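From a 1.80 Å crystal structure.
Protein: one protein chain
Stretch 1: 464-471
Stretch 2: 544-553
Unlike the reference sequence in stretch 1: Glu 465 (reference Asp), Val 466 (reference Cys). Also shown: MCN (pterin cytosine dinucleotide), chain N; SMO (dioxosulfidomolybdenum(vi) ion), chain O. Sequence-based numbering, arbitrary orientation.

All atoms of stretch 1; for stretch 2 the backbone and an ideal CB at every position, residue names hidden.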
ATOM      1  N   ASN B 464     -37.617  21.482  -5.533  1.00 18.51           N
ATOM      2  CA  ASN B 464     -36.534  21.953  -6.378  1.00 19.26           C
ATOM      3  C   ASN B 464     -35.380  21.753  -5.395  1.00 19.53           C
ATOM      4  O   ASN B 464     -35.622  21.594  -4.195  1.00 19.14           O
ATOM      5  CB  ASN B 464     -36.739  23.411  -6.843  1.00 19.46           C
ATOM      6  CG  ASN B 464     -36.403  24.443  -5.789  1.00 23.11           C
ATOM      7  OD1 ASN B 464     -36.351  24.152  -4.597  1.00 24.50           O
ATOM      8  ND2 ASN B 464     -36.193  25.677  -6.236  1.00 21.28           N
ATOM      9  N   GLU B 465     -34.146  21.726  -5.879  1.00 18.72           N
ATOM     10  CA  GLU B 465     -33.014  21.458  -5.004  1.00 20.69           C
ATOM     11  C   GLU B 465     -31.725  22.074  -5.531  1.00 18.71           C
ATOM     12  O   GLU B 465     -31.461  22.033  -6.734  1.00 16.86           O
ATOM     13  CB  GLU B 465     -32.853  19.930  -4.894  1.00 20.55           C
ATOM     14  CG  GLU B 465     -31.527  19.423  -4.357  1.00 24.50           C
ATOM     15  CD  GLU B 465     -31.345  17.915  -4.574  1.00 25.82           C
ATOM     16  OE1 GLU B 465     -30.374  17.350  -4.033  1.00 27.89           O
ATOM     17  OE2 GLU B 465     -32.162  17.298  -5.292  1.00 26.28           O
ATOM     18  N   VAL B 466     -30.921  22.646  -4.638  1.00 18.68           N
ATOM     19  CA  VAL B 466     -29.649  23.216  -5.066  1.00 18.24           C
ATOM     20  C   VAL B 466     -28.649  22.070  -5.185  1.00 20.22           C
ATOM     21  O   VAL B 466     -28.474  21.291  -4.244  1.00 20.61           O
ATOM     22  CB  VAL B 466     -29.118  24.273  -4.055  1.00 19.68           C
ATOM     23  CG1 VAL B 466     -30.073  25.465  -4.011  1.00 19.41           C
ATOM     24  CG2 VAL B 466     -28.960  23.661  -2.674  1.00 19.32           C
ATOM     25  N   THR B 467     -28.012  21.952  -6.350  1.00 20.47           N
ATOM     26  CA  THR B 467     -27.030  20.893  -6.582  1.00 20.89           C
ATOM     27  C   THR B 467     -25.716  21.486  -7.079  1.00 21.85           C
ATOM     28  O   THR B 467     -25.625  22.696  -7.301  1.00 21.89           O
ATOM     29  CB  THR B 467     -27.536  19.860  -7.622  1.00 21.43           C
ATOM     30  OG1 THR B 467     -27.587  20.460  -8.922  1.00 21.85           O
ATOM     31  CG2 THR B 467     -28.920  19.371  -7.249  1.00 20.03           C
ATOM     32  N   GLY B 468     -24.709  20.636  -7.263  1.00 20.57           N
ATOM     33  CA  GLY B 468     -23.411  21.109  -7.725  1.00 21.04           C
ATOM     34  C   GLY B 468     -22.897  22.165  -6.768  1.00 22.46           C
ATOM     35  O   GLY B 468     -22.124  23.052  -7.134  1.00 24.52           O
ATOM     36  N   THR B 469     -23.329  22.044  -5.521  1.00 22.06           N
ATOM     37  CA  THR B 469     -22.989  22.980  -4.464  1.00 21.57           C
ATOM     38  C   THR B 469     -21.556  23.483  -4.420  1.00 20.41           C
ATOM     39  O   THR B 469     -20.621  22.753  -4.081  1.00 20.70           O
ATOM     40  CB  THR B 469     -23.368  22.387  -3.115  1.00 22.00           C
ATOM     41  OG1 THR B 469     -24.752  22.022  -3.153  1.00 21.74           O
ATOM     42  CG2 THR B 469     -23.148  23.397  -1.993  1.00 21.50           C
ATOM     43  N   GLY B 470     -21.408  24.756  -4.770  1.00 19.63           N
ATOM     44  CA  GLY B 470     -20.110  25.401  -4.767  1.00 18.54           C
ATOM     45  C   GLY B 470     -20.232  26.764  -4.107  1.00 18.57           C
ATOM     46  O   GLY B 470     -21.216  27.045  -3.427  1.00 15.18           O
ATOM     47  N   THR B 471     -19.238  27.615  -4.330  1.00 18.36           N
ATOM     48  CA  THR B 471     -19.206  28.953  -3.748  1.00 19.49           C
ATOM     49  C   THR B 471     -20.513  29.731  -3.875  1.00 19.95           C
ATOM     50  O   THR B 471     -21.013  30.271  -2.887  1.00 20.89           O
ATOM     51  CB  THR B 471     -18.089  29.792  -4.387  1.00 19.57           C
ATOM     52  OG1 THR B 471     -16.862  29.057  -4.337  1.00 19.59           O
ATOM     53  CG2 THR B 471     -17.923  31.123  -3.636  1.00 19.62           C
ATOM     54  N   UNK B 544     -17.470  14.710  -1.981  1.00 26.17           N
ATOM     55  CA  UNK B 544     -18.851  14.466  -2.373  1.00 27.46           C
ATOM     56  C   UNK B 544     -19.825  14.769  -1.236  1.00 28.38           C
ATOM     57  O   UNK B 544     -19.760  14.169  -0.160  1.00 30.02           O
ATOM     58  CB  UNK B 544     -19.018  13.016  -2.831  1.00 27.46           C
ATOM     59  N   UNK B 545     -20.722  15.712  -1.491  1.00 26.40           N
ATOM     60  CA  UNK B 545     -21.734  16.124  -0.528  1.00 26.91           C
ATOM     61  C   UNK B 545     -22.643  17.108  -1.256  1.00 25.21           C
ATOM     62  O   UNK B 545     -22.320  17.546  -2.355  1.00 25.93           O
ATOM     63  CB  UNK B 545     -21.114  16.742   0.727  1.00 26.91           C
ATOM     64  N   UNK B 546     -23.787  17.426  -0.662  1.00 24.54           N
ATOM     65  CA  UNK B 546     -24.730  18.367  -1.252  1.00 25.05           C
ATOM     66  C   UNK B 546     -25.048  18.102  -2.730  1.00 23.85           C
ATOM     67  O   UNK B 546     -25.184  19.045  -3.517  1.00 24.44           O
ATOM     68  CB  UNK B 546     -24.177  19.786  -1.104  1.00 25.05           C
ATOM     69  N   UNK B 547     -25.170  16.830  -3.102  1.00 22.67           N
ATOM     70  CA  UNK B 547     -25.481  16.449  -4.483  1.00 21.09           C
ATOM     71  C   UNK B 547     -24.610  17.217  -5.472  1.00 19.67           C
ATOM     72  O   UNK B 547     -25.124  17.835  -6.415  1.00 18.33           O
ATOM     73  CB  UNK B 547     -26.960  16.697  -4.786  1.00 21.09           C
ATOM     74  N   UNK B 548     -23.295  17.161  -5.275  1.00 16.90           N
ATOM     75  CA  UNK B 548     -22.360  17.900  -6.117  1.00 17.29           C
ATOM     76  C   UNK B 548     -21.393  17.062  -6.943  1.00 16.70           C
ATOM     77  O   UNK B 548     -20.735  17.589  -7.833  1.00 19.22           O
ATOM     78  CB  UNK B 548     -21.544  18.844  -5.232  1.00 17.29           C
ATOM     79  N   UNK B 549     -21.291  15.772  -6.639  1.00 17.41           N
ATOM     80  CA  UNK B 549     -20.362  14.913  -7.346  1.00 16.97           C
ATOM     81  C   UNK B 549     -20.450  14.912  -8.859  1.00 16.90           C
ATOM     82  O   UNK B 549     -19.454  15.163  -9.539  1.00 17.19           O
ATOM     83  CB  UNK B 549     -20.556  13.478  -6.853  1.00 16.97           C
ATOM     84  N   UNK B 550     -21.628  14.605  -9.389  1.00 15.46           N
ATOM     85  CA  UNK B 550     -21.829  14.568 -10.836  1.00 17.08           C
ATOM     86  C   UNK B 550     -21.496  15.914 -11.475  1.00 16.24           C
ATOM     87  O   UNK B 550     -20.796  15.971 -12.479  1.00 16.14           O
ATOM     88  CB  UNK B 550     -23.271  14.175 -11.162  1.00 17.08           C
ATOM     89  N   UNK B 551     -21.991  16.991 -10.877  1.00 17.20           N
ATOM     90  CA  UNK B 551     -21.750  18.335 -11.398  1.00 16.32           C
ATOM     91  C   UNK B 551     -20.293  18.761 -11.300  1.00 17.48           C
ATOM     92  O   UNK B 551     -19.677  19.116 -12.303  1.00 16.66           O
ATOM     93  CB  UNK B 551     -22.624  19.344 -10.651  1.00 16.32           C
ATOM     94  N   UNK B 552     -19.749  18.728 -10.087  1.00 18.00           N
ATOM     95  CA  UNK B 552     -18.365  19.112  -9.856  1.00 17.61           C
ATOM     96  C   UNK B 552     -17.419  18.215 -10.641  1.00 17.88           C
ATOM     97  O   UNK B 552     -16.416  18.680 -11.188  1.00 18.88           O
ATOM     98  CB  UNK B 552     -18.035  19.055  -8.363  1.00 17.61           C
ATOM     99  N   UNK B 553     -17.740  16.927 -10.693  1.00 17.88           N
ATOM    100  CA  UNK B 553     -16.915  15.994 -11.436  1.00 16.39           C
ATOM    101  C   UNK B 553     -16.958  16.334 -12.914  1.00 16.60           C
ATOM    102  O   UNK B 553     -15.918  16.425 -13.565  1.00 16.50           O
ATOM    103  CB  UNK B 553     -17.373  14.553 -11.199  1.00 16.39           C
TER
HETATM  104  N1  MCN N4921     -25.841  10.861 -11.286  1.00 16.26           N
HETATM  105  C2  MCN N4921     -25.991  10.635 -12.693  1.00 17.71           C
HETATM  106  N3  MCN N4921     -26.503  11.731 -13.371  1.00 16.25           N
HETATM  107  C4  MCN N4921     -26.867  12.954 -12.818  1.00 15.67           C
HETATM  108  C5  MCN N4921     -26.704  13.123 -11.369  1.00 15.91           C
HETATM  109  C6  MCN N4921     -26.194  12.091 -10.618  1.00 17.25           C
HETATM  110  O2  MCN N4921     -25.710   9.566 -13.189  1.00 17.61           O
HETATM  111  N4  MCN N4921     -27.339  13.931 -13.563  1.00 13.95           N
HETATM  112  C1' MCN N4921     -25.223   9.654 -10.486  1.00 15.96           C
HETATM  113  C2D MCN N4921     -23.657   9.847 -10.243  1.00 19.06           C
HETATM  114  O2' MCN N4921     -22.981   8.540 -10.269  1.00 20.10           O
HETATM  115  C3' MCN N4921     -23.600  10.566  -8.911  1.00 20.24           C
HETATM  116  C4D MCN N4921     -24.725   9.966  -8.103  1.00 18.65           C
HETATM  117  O4D MCN N4921     -25.740   9.513  -9.132  1.00 17.65           O
HETATM  118  O3' MCN N4921     -22.293  10.335  -8.278  1.00 22.30           O
HETATM  119  C5' MCN N4921     -25.286  10.859  -6.960  1.00 17.83           C
HETATM  120  O5' MCN N4921     -25.577  12.097  -7.560  1.00 23.29           O
HETATM  121  PA  MCN N4921     -25.010  13.489  -7.079  1.00 20.98           P
HETATM  122  O1A MCN N4921     -24.048  13.932  -8.138  1.00 21.80           O
HETATM  123  O2A MCN N4921     -26.250  14.300  -6.741  1.00 24.80           O
HETATM  124  O3A MCN N4921     -24.270  13.448  -5.629  1.00 23.69           O
HETATM  125  PB  MCN N4921     -22.829  12.900  -5.197  1.00 25.09           P
HETATM  126  O1B MCN N4921     -22.060  14.067  -4.672  1.00 25.15           O
HETATM  127  O2B MCN N4921     -22.200  12.092  -6.295  1.00 25.71           O
HETATM  128  O3B MCN N4921     -23.165  11.873  -4.011  1.00 25.61           O
HETATM  129  C10 MCN N4921     -23.390  12.331  -2.702  1.00 24.40           C
HETATM  130  C9' MCN N4921     -24.863  12.221  -2.480  1.00 23.70           C
HETATM  131  C8' MCN N4921     -25.072  12.650  -1.009  1.00 24.73           C
HETATM  132  S8' MCN N4921     -24.614  14.337  -0.635  1.00 26.68           S
HETATM  133  C7' MCN N4921     -25.579  11.895  -0.032  1.00 24.68           C
HETATM  134  S7' MCN N4921     -25.794  12.404   1.666  1.00 23.51           S
HETATM  135  C6' MCN N4921     -25.948  10.412  -0.375  1.00 19.96           C
HETATM  136  C7  MCN N4921     -26.283  10.267  -1.835  1.00 21.70           C
HETATM  137  O9' MCN N4921     -25.242  10.776  -2.654  1.00 25.06           O
HETATM  138  N5' MCN N4921     -24.810   9.573   0.186  1.00 19.96           N
HETATM  139  C4A MCN N4921     -24.883   8.259  -0.425  1.00 19.82           C
HETATM  140  N8' MCN N4921     -26.482   8.820  -2.187  1.00 21.01           N
HETATM  141  C4B MCN N4921     -25.688   7.851  -1.505  1.00 21.18           C
HETATM  142  N1' MCN N4921     -25.726   6.553  -2.074  1.00 20.95           N
HETATM  143  C2' MCN N4921     -24.898   5.653  -1.493  1.00 21.14           C
HETATM  144  N2' MCN N4921     -24.908   4.397  -1.989  1.00 21.33           N
HETATM  145  N3' MCN N4921     -24.050   5.967  -0.450  1.00 20.91           N
HETATM  146  C4' MCN N4921     -23.945   7.268   0.170  1.00 21.48           C
HETATM  147  O4' MCN N4921     -23.176   7.461   1.080  1.00 19.82           O
HETATM  148  S   SMO O4923     -25.732  14.955   3.639  1.00 28.67           S
HETATM  149 MO   SMO O4923     -24.758  14.616   1.770  1.00 26.76          MO
HETATM  150  OM2 SMO O4923     -24.984  16.341   1.740  1.00 28.79           O
HETATM  151  OM1 SMO O4923     -23.186  14.256   2.284  1.00 27.66           O

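Position 544 is out of reach of stretch 1. Its ideal CB lies 3.7 Å from MCN O1B, so the pyrophosphate limits bulk on that side. A small residue suits. The deposited residue is Ala 544.

At position 545 CA-to-CB points sideways, and the ideal CB has no atom of stretch 1 nearby. Several residues would fit, including a long one that bends back toward Thr 469. It is Tyr 545. With chi1 at 64° (p) its ring comes nearer to stretch 1, and CE1 lies 4.5 Å from Thr 469 CG2.

Position 546 has phi/psi of 48/39, a left-handed conformation that glycine adopts most easily. CA-to-CB points toward stretch 1, and the ideal CB is already 3.1 Å from Thr 469 OG1, a tight approach. Glycine or alanine would suit. It is Ala 546. Its O accepts a hydrogen bond from Thr 469 OG1 at 3.0 Å, and its N donates to SMO OM2 at 2.9 Å.

Position 547 is also left-handed, at 47/53. Its CB points toward stretch 1, 3.6 Å from Glu 465 OE1 and 4.1 Å from Thr 467 CG2. The carboxylate favours a short donor such as serine or asparagine; the left-handed angles would also suit glycine. It is Ser 547, chi1 m. Its OG lies 2.8 Å from Glu 465 OE1; the geometry leaves open where the hydroxyl proton goes. The backbone O of Ser 547 accepts from Gly 468 N at 3.0 Å.

At position 548 the CA is 3.7 Å from Gly 468 CA, so the two backbones pack directly against each other. CB points toward stretch 1, 3.7 Å from Thr 469 N. Beyond it the carbonyl of Thr 469 offers an acceptor. A long donor such as lysine, arginine or glutamine could reach it. The residue is Arg 548. NE and NH2 both donate to Thr 469 O, at 2.8 Å and 3.1 Å respectively.

Position 549 starts the helix and its CB would point away from stretch 1. That CB would fall 2.2 Å from MCN O2B, so only glycine fits. It is Gly 549, and its N donates to MCN O1B at 2.7 Å.

At position 550 CA-to-CB points sideways, without contact with stretch 1. The ideal CB is 3.1 Å from MCN O1A, so a small residue is reasonable. It is Ala 550, whose N donates to MCN O1A at 2.8 Å.

At position 551 CB points toward stretch 1, 3.5 Å from Gly 468 CA. An aliphatic side chain suits; valine, alanine or isoleucine are candidates. It is Val 551, chi1 t. A CB on Gly 468 would clash with its CG1, at 2.5 Å.

At position 552 CA-to-CB points sideways, and no atom of stretch 1 is within 5.5 Å of the ideal CB. A longer aliphatic side chain could still reach stretch 1. It is Ile 552, whose CD1 comes 3.9 Å from Gly 468 O.

Position 553 is out of reach. Its ideal CB would lie 2.7 Å from the O of position 549, favouring glycine. It is Gly 553.

Stretch 2 544-553: AYASRGAVIG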
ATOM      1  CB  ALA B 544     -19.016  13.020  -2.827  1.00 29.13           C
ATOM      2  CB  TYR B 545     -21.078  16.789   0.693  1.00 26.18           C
ATOM      3  CG  TYR B 545     -20.352  18.080   0.391  1.00 28.20           C
ATOM      4  CD1 TYR B 545     -21.051  19.276   0.230  1.00 30.48           C
ATOM      5  CD2 TYR B 545     -18.967  18.101   0.239  1.00 28.85           C
ATOM      6  CE1 TYR B 545     -20.389  20.465  -0.079  1.00 32.06           C
ATOM      7  CE2 TYR B 545     -18.295  19.282  -0.070  1.00 30.50           C
ATOM      8  CZ  TYR B 545     -19.012  20.459  -0.229  1.00 32.68           C
ATOM      9  OH  TYR B 545     -18.357  21.628  -0.552  1.00 34.12           O
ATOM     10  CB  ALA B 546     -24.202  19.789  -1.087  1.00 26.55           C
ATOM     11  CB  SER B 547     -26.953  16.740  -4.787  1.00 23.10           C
ATOM     12  OG  SER B 547     -27.811  16.134  -3.834  1.00 23.68           O
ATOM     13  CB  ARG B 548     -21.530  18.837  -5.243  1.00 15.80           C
ATOM     14  CG  ARG B 548     -20.439  18.108  -4.451  1.00 16.81           C
ATOM     15  CD  ARG B 548     -19.965  18.933  -3.257  1.00 19.15           C
ATOM     16  NE  ARG B 548     -19.429  20.226  -3.662  1.00 17.35           N
ATOM     17  CZ  ARG B 548     -18.168  20.443  -4.018  1.00 16.62           C
ATOM     18  NH1 ARG B 548     -17.286  19.450  -4.015  1.00 18.05           N
ATOM     19  NH2 ARG B 548     -17.788  21.659  -4.390  1.00 18.30           N
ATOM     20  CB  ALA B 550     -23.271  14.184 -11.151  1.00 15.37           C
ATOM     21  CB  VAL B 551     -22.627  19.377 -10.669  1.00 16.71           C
ATOM     22  CG1 VAL B 551     -22.187  20.793 -11.044  1.00 15.80           C
ATOM     23  CG2 VAL B 551     -24.090  19.164 -11.038  1.00 15.43           C
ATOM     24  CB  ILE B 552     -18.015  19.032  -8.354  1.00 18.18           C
ATOM     25  CG1 ILE B 552     -18.871  20.032  -7.570  1.00 20.50           C
ATOM     26  CG2 ILE B 552     -16.541  19.315  -8.145  1.00 19.84           C
ATOM     27  CD1 ILE B 552     -18.631  21.488  -7.964  1.00 20.95           C
TER
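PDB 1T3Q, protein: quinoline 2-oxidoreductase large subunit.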